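N-acetyltransferase family protein (Bacillus anthracis, PDB 3LNB) probably transfers acetyl groups from acetyl-coenzyme A to the nitrogen of arylamines, the drug sulfamethoxazole among them. Local coordinates at residues D135-V139 / K230-I234; K148-I152 / H163-F167; V151-F156 / G218-T222. The protein carries 1 engineered substitution. One frame throughout, in Å; residues are numbered along the deposited sequence.

Interaction 1 of 3, residues D135-V139 / K230-I234. With COA (coenzyme A), chain B.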
loop_
_atom_site.group_PDB
_atom_site.type_symbol
_atom_site.label_atom_id
_atom_site.label_comp_id
_atom_site.label_asym_id
_atom_site.label_seq_id
_atom_site.Cartn_x
_atom_site.Cartn_y
_atom_site.Cartn_z
ATOM N N ASP A 135 1.575 -15.888 -5.891
ATOM C CA ASP A 135 2.979 -15.502 -6.027
ATOM C C ASP A 135 3.126 -14.066 -6.536
ATOM O O ASP A 135 2.508 -13.681 -7.530
ATOM C CB ASP A 135 3.709 -16.435 -7.009
ATOM C CG ASP A 135 4.020 -17.810 -6.420
ATOM O OD1 ASP A 135 3.764 -18.042 -5.221
ATOM O OD2 ASP A 135 4.534 -18.666 -7.175
ATOM N N ASP A 136 3.958 -13.288 -5.851
ATOM C CA ASP A 136 4.224 -11.899 -6.222
ATOM C C ASP A 136 2.991 -11.018 -6.341
ATOM O O ASP A 136 2.886 -10.234 -7.281
ATOM C CB ASP A 136 4.989 -11.839 -7.544
ATOM C CG ASP A 136 6.248 -12.666 -7.522
ATOM O OD1 ASP A 136 6.807 -12.849 -6.427
ATOM O OD2 ASP A 136 6.683 -13.119 -8.603
ATOM N N GLY A 137 2.066 -11.149 -5.395
ATOM C CA GLY A 137 0.858 -10.343 -5.419
ATOM C C GLY A 137 0.996 -9.069 -4.595
ATOM O O GLY A 137 0.003 -8.475 -4.171
ATOM N N HIS A 138 2.234 -8.655 -4.353
ATOM C CA HIS A 138 2.503 -7.438 -3.600
ATOM C C HIS A 138 3.756 -6.812 -4.182
ATOM O O HIS A 138 4.621 -7.517 -4.699
ATOM C CB HIS A 138 2.709 -7.745 -2.109
ATOM C CG HIS A 138 2.862 -6.522 -1.254
ATOM N ND1 HIS A 138 2.273 -5.314 -1.566
ATOM C CD2 HIS A 138 3.491 -6.335 -0.067
ATOM C CE1 HIS A 138 2.529 -4.438 -0.609
ATOM N NE2 HIS A 138 3.265 -5.032 0.313
ATOM N N VAL A 139 3.829 -5.489 -4.118
ATOM C CA VAL A 139 4.969 -4.742 -4.627
ATOM C C VAL A 139 5.386 -3.755 -3.548
ATOM O O VAL A 139 4.553 -3.010 -3.029
ATOM C CB VAL A 139 4.606 -3.953 -5.910
ATOM C CG1 VAL A 139 5.756 -3.036 -6.298
ATOM C CG2 VAL A 139 4.277 -4.920 -7.051
ATOM N N LYS A 230 7.022 -6.073 -15.296
ATOM C CA LYS A 230 6.720 -7.056 -14.254
ATOM C C LYS A 230 5.564 -6.532 -13.412
ATOM O O LYS A 230 4.658 -7.278 -13.053
ATOM C CB LYS A 230 7.946 -7.289 -13.363
ATOM C CG LYS A 230 7.665 -8.071 -12.076
ATOM C CD LYS A 230 7.202 -9.507 -12.332
ATOM C CE LYS A 230 6.978 -10.244 -11.012
ATOM N NZ LYS A 230 6.500 -11.647 -11.193
ATOM N N VAL A 231 5.606 -5.242 -13.094
ATOM C CA VAL A 231 4.543 -4.632 -12.313
ATOM C C VAL A 231 3.225 -4.743 -13.081
ATOM O O VAL A 231 2.173 -4.923 -12.478
ATOM C CB VAL A 231 4.865 -3.157 -11.988
ATOM C CG1 VAL A 231 3.643 -2.455 -11.424
ATOM C CG2 VAL A 231 5.989 -3.102 -10.967
ATOM N N ASN A 232 3.280 -4.651 -14.410
ATOM C CA ASN A 232 2.062 -4.791 -15.208
ATOM C C ASN A 232 1.619 -6.246 -15.210
ATOM O O ASN A 232 0.424 -6.534 -15.302
ATOM C CB ASN A 232 2.272 -4.332 -16.651
ATOM C CG ASN A 232 2.371 -2.831 -16.775
ATOM O OD1 ASN A 232 1.495 -2.101 -16.319
ATOM N ND2 ASN A 232 3.444 -2.361 -17.390
ATOM N N ASN A 233 2.579 -7.166 -15.110
ATOM C CA ASN A 233 2.245 -8.591 -15.087
ATOM C C ASN A 233 1.581 -8.888 -13.742
ATOM O O ASN A 233 0.627 -9.653 -13.666
ATOM C CB ASN A 233 3.503 -9.460 -15.244
ATOM C CG ASN A 233 3.172 -10.944 -15.449
ATOM O OD1 ASN A 233 2.686 -11.348 -16.513
ATOM N ND2 ASN A 233 3.423 -11.758 -14.427
ATOM N N ILE A 234 2.096 -8.272 -12.684
ATOM C CA ILE A 234 1.540 -8.464 -11.354
ATOM C C ILE A 234 0.094 -7.970 -11.343
ATOM O O ILE A 234 -0.785 -8.610 -10.768
ATOM C CB ILE A 234 2.362 -7.700 -10.281
ATOM C CG1 ILE A 234 3.758 -8.319 -10.154
ATOM C CG2 ILE A 234 1.649 -7.750 -8.933
ATOM C CD1 ILE A 234 4.679 -7.615 -9.151
HETATM N N1A COA B . -9.749 -8.125 -1.220
HETATM C C2A COA B . -11.037 -7.837 -1.186
HETATM N N3A COA B . -11.712 -7.802 -0.050
HETATM C C4A COA B . -11.098 -8.061 1.112
HETATM C C5A COA B . -9.746 -8.372 1.116
HETATM C C6A COA B . -9.069 -8.397 -0.097
HETATM N N6A COA B . -7.768 -8.672 -0.142
HETATM N N7A COA B . -9.384 -8.568 2.380
HETATM C C8A COA B . -10.460 -8.385 3.142
HETATM N N9A COA B . -11.505 -8.072 2.377
HETATM C C1B COA B . -12.850 -7.688 2.868
HETATM C C2B COA B . -13.515 -8.764 3.724
HETATM O O2B COA B . -14.109 -9.759 2.884
HETATM C C3B COA B . -14.594 -7.935 4.420
HETATM O O3B COA B . -15.797 -7.917 3.646
HETATM P P3B COA B . -17.212 -7.847 4.410
HETATM O O7A COA B . -17.216 -6.842 5.496
HETATM O O8A COA B . -18.322 -7.546 3.285
HETATM O O9A COA B . -17.478 -9.339 4.950
HETATM C C4B COA B . -13.981 -6.534 4.487
HETATM O O4B COA B . -12.716 -6.610 3.807
HETATM C C5B COA B . -13.729 -6.105 5.931
HETATM O O5B COA B . -12.800 -6.997 6.549
HETATM P P1A COA B . -12.534 -6.893 8.131
HETATM O O1A COA B . -11.292 -7.870 8.438
HETATM O O2A COA B . -13.738 -7.250 8.912
HETATM O O3A COA B . -12.070 -5.376 8.406
HETATM P P2A COA B . -10.583 -4.819 8.140
HETATM O O4A COA B . -9.793 -5.019 9.527
HETATM O O5A COA B . -10.629 -3.397 7.730
HETATM O O6A COA B . -9.864 -5.777 7.063
HETATM C CBP COA B . -8.476 -5.027 5.175
HETATM C CCP COA B . -9.860 -5.465 5.666
HETATM C CDP COA B . -8.124 -3.666 5.780
HETATM C CEP COA B . -8.501 -4.915 3.650
HETATM C CAP COA B . -7.432 -6.069 5.584
HETATM O OAP COA B . -7.804 -7.345 5.058
HETATM C C9P COA B . -6.044 -5.710 5.049
HETATM O O9P COA B . -5.397 -4.782 5.533
HETATM N N8P COA B . -5.619 -6.484 4.053
HETATM C C7P COA B . -4.305 -6.322 3.412
HETATM C C6P COA B . -4.432 -6.478 1.894
HETATM C C5P COA B . -3.065 -6.723 1.248
HETATM O O5P COA B . -2.505 -7.810 1.368
HETATM N N4P COA B . -2.559 -5.708 0.554
HETATM C C3P COA B . -1.252 -5.806 -0.112
HETATM C C2P COA B . -1.364 -6.569 -1.434
HETATM S S1P COA B . -2.270 -5.666 -2.743
#
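Asp136 and Lys230 form the polar half of this contact, a salt bridge in which Lys230 NZ lies 3.0 Å from Asp136 OD2. The two side chains cross at about a right angle. NZ comes in on the anti side of OD2, tilted 30° from the carboxylate plane, and bonds to that one oxygen. Lys230 is otherwise extended, but the bend at its second torsion (chi2 64°) brings the amine nearer the aspartate.

The two arms of Ile234, one helical turn further on, divide the remaining work. The apolar pairing is made by Ile234 CD1, which presses against Val139 CG2 at 3.4 Å, tighter than usual van der Waals contact. On the other arm, Ile234 CG2 lies 3.2 Å from Asp136 O, a close methyl-to-oxygen contact and not a hydrogen bond, where strand 131-145 resumes at His138.

The third set of contacts is with coenzyme A. Gly137 O approaches C2P at 3.6 Å, and C3P lies over one face of the His138 ring, 3.8 Å from ND1. His138 turns away from helix 228-240, and its NE2 bonds to Asp153 OD2; with Cys99 these residues are consistent with the Cys-His-Asp catalytic triad of this family. The chemistry therefore implies a divided role for this turn: charge and hydrocarbon join Asp136 and Val139 to the helix, while the probable catalytic histidine faces the thiol end of the cofactor.

Interaction 2 of 3, residues K148-I152 / H163-F167. With FMT (formic acid), chain C.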
loop_
_atom_site.group_PDB
_atom_site.type_symbol
_atom_site.label_atom_id
_atom_site.label_comp_id
_atom_site.label_asym_id
_atom_site.label_seq_id
_atom_site.Cartn_x
_atom_site.Cartn_y
_atom_site.Cartn_z
ATOM N N LYS A 148 22.527 1.471 4.906
ATOM C CA LYS A 148 21.473 0.616 5.449
ATOM C C LYS A 148 20.286 0.468 4.503
ATOM O O LYS A 148 19.942 1.400 3.776
ATOM C CB LYS A 148 20.982 1.178 6.783
ATOM C CG LYS A 148 21.968 1.022 7.926
ATOM C CD LYS A 148 21.330 1.465 9.230
ATOM C CE LYS A 148 21.661 2.910 9.552
ATOM N NZ LYS A 148 23.017 2.997 10.163
ATOM N N ASP A 149 19.665 -0.711 4.523
ATOM C CA ASP A 149 18.506 -0.979 3.687
ATOM C C ASP A 149 17.233 -0.908 4.518
ATOM O O ASP A 149 17.219 -1.299 5.684
ATOM C CB ASP A 149 18.587 -2.368 3.054
ATOM C CG ASP A 149 19.548 -2.423 1.888
ATOM O OD1 ASP A 149 19.811 -1.366 1.282
ATOM O OD2 ASP A 149 20.019 -3.537 1.565
ATOM N N TYR A 150 16.169 -0.407 3.904
ATOM C CA TYR A 150 14.879 -0.294 4.567
ATOM C C TYR A 150 13.771 -0.710 3.632
ATOM O O TYR A 150 13.877 -0.558 2.414
ATOM C CB TYR A 150 14.587 1.143 4.985
ATOM C CG TYR A 150 15.582 1.752 5.931
ATOM C CD1 TYR A 150 16.832 2.168 5.483
ATOM C CD2 TYR A 150 15.267 1.931 7.277
ATOM C CE1 TYR A 150 17.747 2.752 6.349
ATOM C CE2 TYR A 150 16.171 2.512 8.155
ATOM C CZ TYR A 150 17.409 2.922 7.683
ATOM O OH TYR A 150 18.299 3.512 8.538
ATOM N N VAL A 151 12.702 -1.243 4.205
ATOM C CA VAL A 151 11.540 -1.594 3.405
ATOM C C VAL A 151 10.631 -0.373 3.499
ATOM O O VAL A 151 10.400 0.159 4.587
ATOM C CB VAL A 151 10.781 -2.829 3.963
ATOM C CG1 VAL A 151 9.347 -2.864 3.401
ATOM C CG2 VAL A 151 11.523 -4.108 3.580
ATOM N N ILE A 152 10.149 0.088 2.353
ATOM C CA ILE A 152 9.241 1.227 2.301
ATOM C C ILE A 152 7.967 0.628 1.730
ATOM O O ILE A 152 7.949 0.182 0.583
ATOM C CB ILE A 152 9.747 2.333 1.343
ATOM C CG1 ILE A 152 11.149 2.792 1.754
ATOM C CG2 ILE A 152 8.784 3.525 1.374
ATOM C CD1 ILE A 152 11.217 3.387 3.145
ATOM N N HIS A 163 6.592 3.994 8.677
ATOM C CA HIS A 163 7.998 4.342 8.930
ATOM C C HIS A 163 8.847 3.348 8.144
ATOM O O HIS A 163 8.421 2.220 7.898
ATOM C CB HIS A 163 8.384 4.157 10.408
ATOM C CG HIS A 163 7.544 4.929 11.372
ATOM N ND1 HIS A 163 7.702 6.282 11.585
ATOM C CD2 HIS A 163 6.531 4.536 12.180
ATOM C CE1 HIS A 163 6.823 6.688 12.482
ATOM N NE2 HIS A 163 6.100 5.648 12.859
ATOM N N PRO A 164 10.052 3.753 7.721
ATOM C CA PRO A 164 10.872 2.788 6.989
ATOM C C PRO A 164 11.150 1.649 7.969
ATOM O O PRO A 164 11.349 1.901 9.156
ATOM C CB PRO A 164 12.138 3.583 6.680
ATOM C CG PRO A 164 11.632 4.974 6.529
ATOM C CD PRO A 164 10.639 5.104 7.658
ATOM N N VAL A 165 11.152 0.408 7.493
ATOM C CA VAL A 165 11.424 -0.728 8.373
ATOM C C VAL A 165 12.833 -1.223 8.056
ATOM O O VAL A 165 13.090 -1.747 6.974
ATOM C CB VAL A 165 10.397 -1.855 8.158
ATOM C CG1 VAL A 165 10.550 -2.917 9.245
ATOM C CG2 VAL A 165 8.982 -1.272 8.172
ATOM N N PRO A 166 13.762 -1.070 9.009
ATOM C CA PRO A 166 15.155 -1.485 8.831
ATOM C C PRO A 166 15.416 -2.972 8.739
ATOM O O PRO A 166 14.854 -3.756 9.501
ATOM C CB PRO A 166 15.853 -0.860 10.035
ATOM C CG PRO A 166 14.799 -0.995 11.112
ATOM C CD PRO A 166 13.532 -0.568 10.378
ATOM N N PHE A 167 16.287 -3.344 7.802
ATOM C CA PHE A 167 16.685 -4.733 7.610
ATOM C C PHE A 167 17.445 -5.211 8.852
ATOM O O PHE A 167 17.568 -6.411 9.089
ATOM C CB PHE A 167 17.606 -4.866 6.393
ATOM C CG PHE A 167 16.884 -4.994 5.081
ATOM C CD1 PHE A 167 15.880 -4.100 4.728
ATOM C CD2 PHE A 167 17.250 -5.987 4.174
ATOM C CE1 PHE A 167 15.247 -4.187 3.485
ATOM C CE2 PHE A 167 16.624 -6.086 2.925
ATOM C CZ PHE A 167 15.622 -5.183 2.582
HETATM C C FMT C . 2.676 6.296 13.736
HETATM O O1 FMT C . 3.656 5.997 14.392
HETATM O O2 FMT C . 1.469 5.819 14.083
HETATM O O HOH W 1 7.487 1.114 5.260
#
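Val151 and Val165 face each other as a hydrogen-bonded antiparallel pair: Val151 N donates to Val165 O at 2.8 Å, and Val165 N returns a bond to Val151 O at 3.0 Å. End to end, the two segments run 144° apart. Tyr150 and Pro166 make the adjoining non-hydrogen-bonded pair, and beyond them Phe167 N reaches Asp149 O at 3.1 Å. At the other end, a water donates to both Val151 O and His163 O, carrying the connection past the last bridge.

This pairing places the short strand 165-166 at the edge of the antiparallel sheet, against strand 148-152, which bonds on its far side to strand 131-145.

On one face of the pair, the CD2-CE2 side of the Tyr150 ring meets the prolines obliquely, with CD2 3.6 Å from Pro164 CB and CE2 3.9 Å from Pro166 CB. Pro164 CB also touches Ile152 CD1, whose side chain runs beside it in the same direction. The other face carries Val151 and Val165, and there Phe167 CE1 reaches Val151 CG2 at 3.7 Å. That phenylalanine's first torsion (chi1 -85°) swings the ring back over its partner strand, where Asp149 CB stands over the ring centre in a CH-pi contact, 3.7 Å from the Phe167 centroid and 13° off the normal. The Asp149 carboxylate bonds to His144. His163 ND1 bonds to Asp56, and His163 NE2 donates to O1 of a formic acid molecule at the ring edge, 2.9 Å away, probably from the crystallisation liquor.

Interaction 3 of 3, residues V151-F156 / G218-T222. With COA (coenzyme A), chain B.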
loop_
_atom_site.group_PDB
_atom_site.type_symbol
_atom_site.label_atom_id
_atom_site.label_comp_id
_atom_site.label_asym_id
_atom_site.label_seq_id
_atom_site.Cartn_x
_atom_site.Cartn_y
_atom_site.Cartn_z
ATOM N N VAL A 151 12.702 -1.243 4.205
ATOM C CA VAL A 151 11.540 -1.594 3.405
ATOM C C VAL A 151 10.631 -0.373 3.499
ATOM O O VAL A 151 10.400 0.159 4.587
ATOM C CB VAL A 151 10.781 -2.829 3.963
ATOM C CG1 VAL A 151 9.347 -2.864 3.401
ATOM C CG2 VAL A 151 11.523 -4.108 3.580
ATOM N N ILE A 152 10.149 0.088 2.353
ATOM C CA ILE A 152 9.241 1.227 2.301
ATOM C C ILE A 152 7.967 0.628 1.730
ATOM O O ILE A 152 7.949 0.182 0.583
ATOM C CB ILE A 152 9.747 2.333 1.343
ATOM C CG1 ILE A 152 11.149 2.792 1.754
ATOM C CG2 ILE A 152 8.784 3.525 1.374
ATOM C CD1 ILE A 152 11.217 3.387 3.145
ATOM N N ASP A 153 6.906 0.601 2.527
ATOM C CA ASP A 153 5.662 0.009 2.060
ATOM C C ASP A 153 4.424 0.818 2.424
ATOM O O ASP A 153 4.079 0.955 3.592
ATOM C CB ASP A 153 5.533 -1.408 2.621
ATOM C CG ASP A 153 4.380 -2.188 2.003
ATOM O OD1 ASP A 153 3.615 -1.615 1.196
ATOM O OD2 ASP A 153 4.250 -3.386 2.334
ATOM N N ALA A 154 3.760 1.348 1.406
ATOM C CA ALA A 154 2.549 2.130 1.611
ATOM C C ALA A 154 1.372 1.408 0.973
ATOM O O ALA A 154 0.309 1.997 0.785
ATOM C CB ALA A 154 2.707 3.511 0.991
ATOM N N GLY A 155 1.559 0.133 0.643
ATOM C CA GLY A 155 0.490 -0.613 0.001
ATOM C C GLY A 155 -0.108 -1.787 0.759
ATOM O O GLY A 155 -0.939 -2.509 0.209
ATOM N N PHE A 156 0.279 -1.974 2.016
ATOM C CA PHE A 156 -0.231 -3.097 2.803
ATOM C C PHE A 156 -1.586 -2.834 3.480
ATOM O O PHE A 156 -1.864 -3.364 4.554
ATOM C CB PHE A 156 0.815 -3.513 3.848
ATOM C CG PHE A 156 0.724 -4.962 4.272
ATOM C CD1 PHE A 156 1.531 -5.447 5.300
ATOM C CD2 PHE A 156 -0.165 -5.841 3.648
ATOM C CE1 PHE A 156 1.454 -6.791 5.705
ATOM C CE2 PHE A 156 -0.249 -7.186 4.045
ATOM C CZ PHE A 156 0.565 -7.659 5.077
ATOM N N GLY A 218 3.812 -11.340 7.474
ATOM C CA GLY A 218 2.898 -10.487 6.736
ATOM C C GLY A 218 3.094 -10.904 5.294
ATOM O O GLY A 218 2.155 -11.313 4.605
ATOM N N TYR A 219 4.337 -10.806 4.837
ATOM C CA TYR A 219 4.683 -11.219 3.486
ATOM C C TYR A 219 6.159 -11.554 3.357
ATOM O O TYR A 219 6.988 -11.129 4.165
ATOM C CB TYR A 219 4.314 -10.147 2.450
ATOM C CG TYR A 219 4.878 -8.768 2.718
ATOM C CD1 TYR A 219 4.086 -7.779 3.301
ATOM C CD2 TYR A 219 6.198 -8.449 2.386
ATOM C CE1 TYR A 219 4.584 -6.508 3.544
ATOM C CE2 TYR A 219 6.713 -7.171 2.628
ATOM C CZ TYR A 219 5.899 -6.208 3.204
ATOM O OH TYR A 219 6.374 -4.946 3.437
ATOM N N ALA A 220 6.458 -12.356 2.345
ATOM C CA ALA A 220 7.815 -12.757 2.041
ATOM C C ALA A 220 8.206 -11.958 0.808
ATOM O O ALA A 220 7.337 -11.496 0.069
ATOM C CB ALA A 220 7.866 -14.244 1.734
ATOM N N PHE A 221 9.506 -11.791 0.595
ATOM C CA PHE A 221 10.007 -11.071 -0.570
ATOM C C PHE A 221 11.484 -11.366 -0.805
ATOM O O PHE A 221 12.138 -12.014 0.016
ATOM C CB PHE A 221 9.792 -9.552 -0.431
ATOM C CG PHE A 221 10.568 -8.912 0.688
ATOM C CD1 PHE A 221 10.114 -8.977 2.004
ATOM C CD2 PHE A 221 11.758 -8.237 0.424
ATOM C CE1 PHE A 221 10.834 -8.379 3.041
ATOM C CE2 PHE A 221 12.487 -7.636 1.457
ATOM C CZ PHE A 221 12.026 -7.706 2.762
ATOM N N THR A 222 11.986 -10.910 -1.949
ATOM C CA THR A 222 13.389 -11.085 -2.321
ATOM C C THR A 222 13.917 -9.703 -2.693
ATOM O O THR A 222 13.165 -8.727 -2.693
ATOM C CB THR A 222 13.556 -12.011 -3.547
ATOM O OG1 THR A 222 13.079 -11.342 -4.719
ATOM C CG2 THR A 222 12.775 -13.301 -3.357
HETATM N N1A COA B . -9.749 -8.125 -1.220
HETATM C C2A COA B . -11.037 -7.837 -1.186
HETATM N N3A COA B . -11.712 -7.802 -0.050
HETATM C C4A COA B . -11.098 -8.061 1.112
HETATM C C5A COA B . -9.746 -8.372 1.116
HETATM C C6A COA B . -9.069 -8.397 -0.097
HETATM N N6A COA B . -7.768 -8.672 -0.142
HETATM N N7A COA B . -9.384 -8.568 2.380
HETATM C C8A COA B . -10.460 -8.385 3.142
HETATM N N9A COA B . -11.505 -8.072 2.377
HETATM C C1B COA B . -12.850 -7.688 2.868
HETATM C C2B COA B . -13.515 -8.764 3.724
HETATM O O2B COA B . -14.109 -9.759 2.884
HETATM C C3B COA B . -14.594 -7.935 4.420
HETATM O O3B COA B . -15.797 -7.917 3.646
HETATM P P3B COA B . -17.212 -7.847 4.410
HETATM O O7A COA B . -17.216 -6.842 5.496
HETATM O O8A COA B . -18.322 -7.546 3.285
HETATM O O9A COA B . -17.478 -9.339 4.950
HETATM C C4B COA B . -13.981 -6.534 4.487
HETATM O O4B COA B . -12.716 -6.610 3.807
HETATM C C5B COA B . -13.729 -6.105 5.931
HETATM O O5B COA B . -12.800 -6.997 6.549
HETATM P P1A COA B . -12.534 -6.893 8.131
HETATM O O1A COA B . -11.292 -7.870 8.438
HETATM O O2A COA B . -13.738 -7.250 8.912
HETATM O O3A COA B . -12.070 -5.376 8.406
HETATM P P2A COA B . -10.583 -4.819 8.140
HETATM O O4A COA B . -9.793 -5.019 9.527
HETATM O O5A COA B . -10.629 -3.397 7.730
HETATM O O6A COA B . -9.864 -5.777 7.063
HETATM C CBP COA B . -8.476 -5.027 5.175
HETATM C CCP COA B . -9.860 -5.465 5.666
HETATM C CDP COA B . -8.124 -3.666 5.780
HETATM C CEP COA B . -8.501 -4.915 3.650
HETATM C CAP COA B . -7.432 -6.069 5.584
HETATM O OAP COA B . -7.804 -7.345 5.058
HETATM C C9P COA B . -6.044 -5.710 5.049
HETATM O O9P COA B . -5.397 -4.782 5.533
HETATM N N8P COA B . -5.619 -6.484 4.053
HETATM C C7P COA B . -4.305 -6.322 3.412
HETATM C C6P COA B . -4.432 -6.478 1.894
HETATM C C5P COA B . -3.065 -6.723 1.248
HETATM O O5P COA B . -2.505 -7.810 1.368
HETATM N N4P COA B . -2.559 -5.708 0.554
HETATM C C3P COA B . -1.252 -5.806 -0.112
HETATM C C2P COA B . -1.364 -6.569 -1.434
HETATM S S1P COA B . -2.270 -5.666 -2.743
#
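Phe156 and Tyr219 meet as a T-shaped (edge-to-face) pair, with centroids 5.2 Å apart and planes at 71°. The tyrosine supplies the edge: its CD1 stands 3.7 Å above the Phe156 plane, offset toward the rim of the ring. The edge of Phe156 carries a different neighbour, the coenzyme A amide, with CE2 3.6 Å from O5P. The phenylalanine therefore fits between the cofactor's pantetheine arm and the tyrosine. Gly218 O approaches Phe156 CZ obliquely, at 4.0 Å.

With its CG between the backbone N and the carbonyl carbon (chi1 54°), Tyr219 extends from its strand toward the 151-156 segment. At its far end Tyr219 OH approaches Asp153 OD2 at 2.9 Å, a weak bond whose geometry is doubtful because the hydroxyl is crowded by another atom. The carboxylate and ring planes stand 65° apart. Asp153 has firmer holds: OD1 accepts from Gly155 N at 2.8 Å, nearly along its C-O axis, closing an Asx turn, and also from Asn103 ND2, while OD2 is hydrogen-bonded to His138 NE2. With both oxygens engaged, the carboxylate's rotation is fixed, consistent with its being the aspartate of a Cys-His-Asp triad. Val151 CG2 is 3.7 Å from Phe221 CZ, and Val151 CG1 meets Tyr219 OH from the opposite direction.

Strand 216-225 lies between strands 116-126 and 191-196, and Gly218 and Tyr219 both face Leu193 in a classic beta bulge. Ala154, on the opposite flank of the turn, packs against Leu59 and Met62 of helix 55-65.

Interactions 1 and 3 converge on the probable active site. Their centres are about 12 Å apart, and they join where His138 NE2 lies 2.8 Å from Asp153 OD2, with His138 CD2 packing against Tyr219 CD1 at 3.7 Å. Both also touch coenzyme A near its thiol end. Interaction 2 lies further out: its centre is about 20 Å from that of interaction 1, with nearest atoms about 6 Å apart. It shares Val151 and Ile152 with interaction 3, and Phe167 CZ meets Phe221 CE2 at 4.1 Å. Strand 148-152, next to the edge strand of interaction 2, thus leads into the turn that carries Asp153.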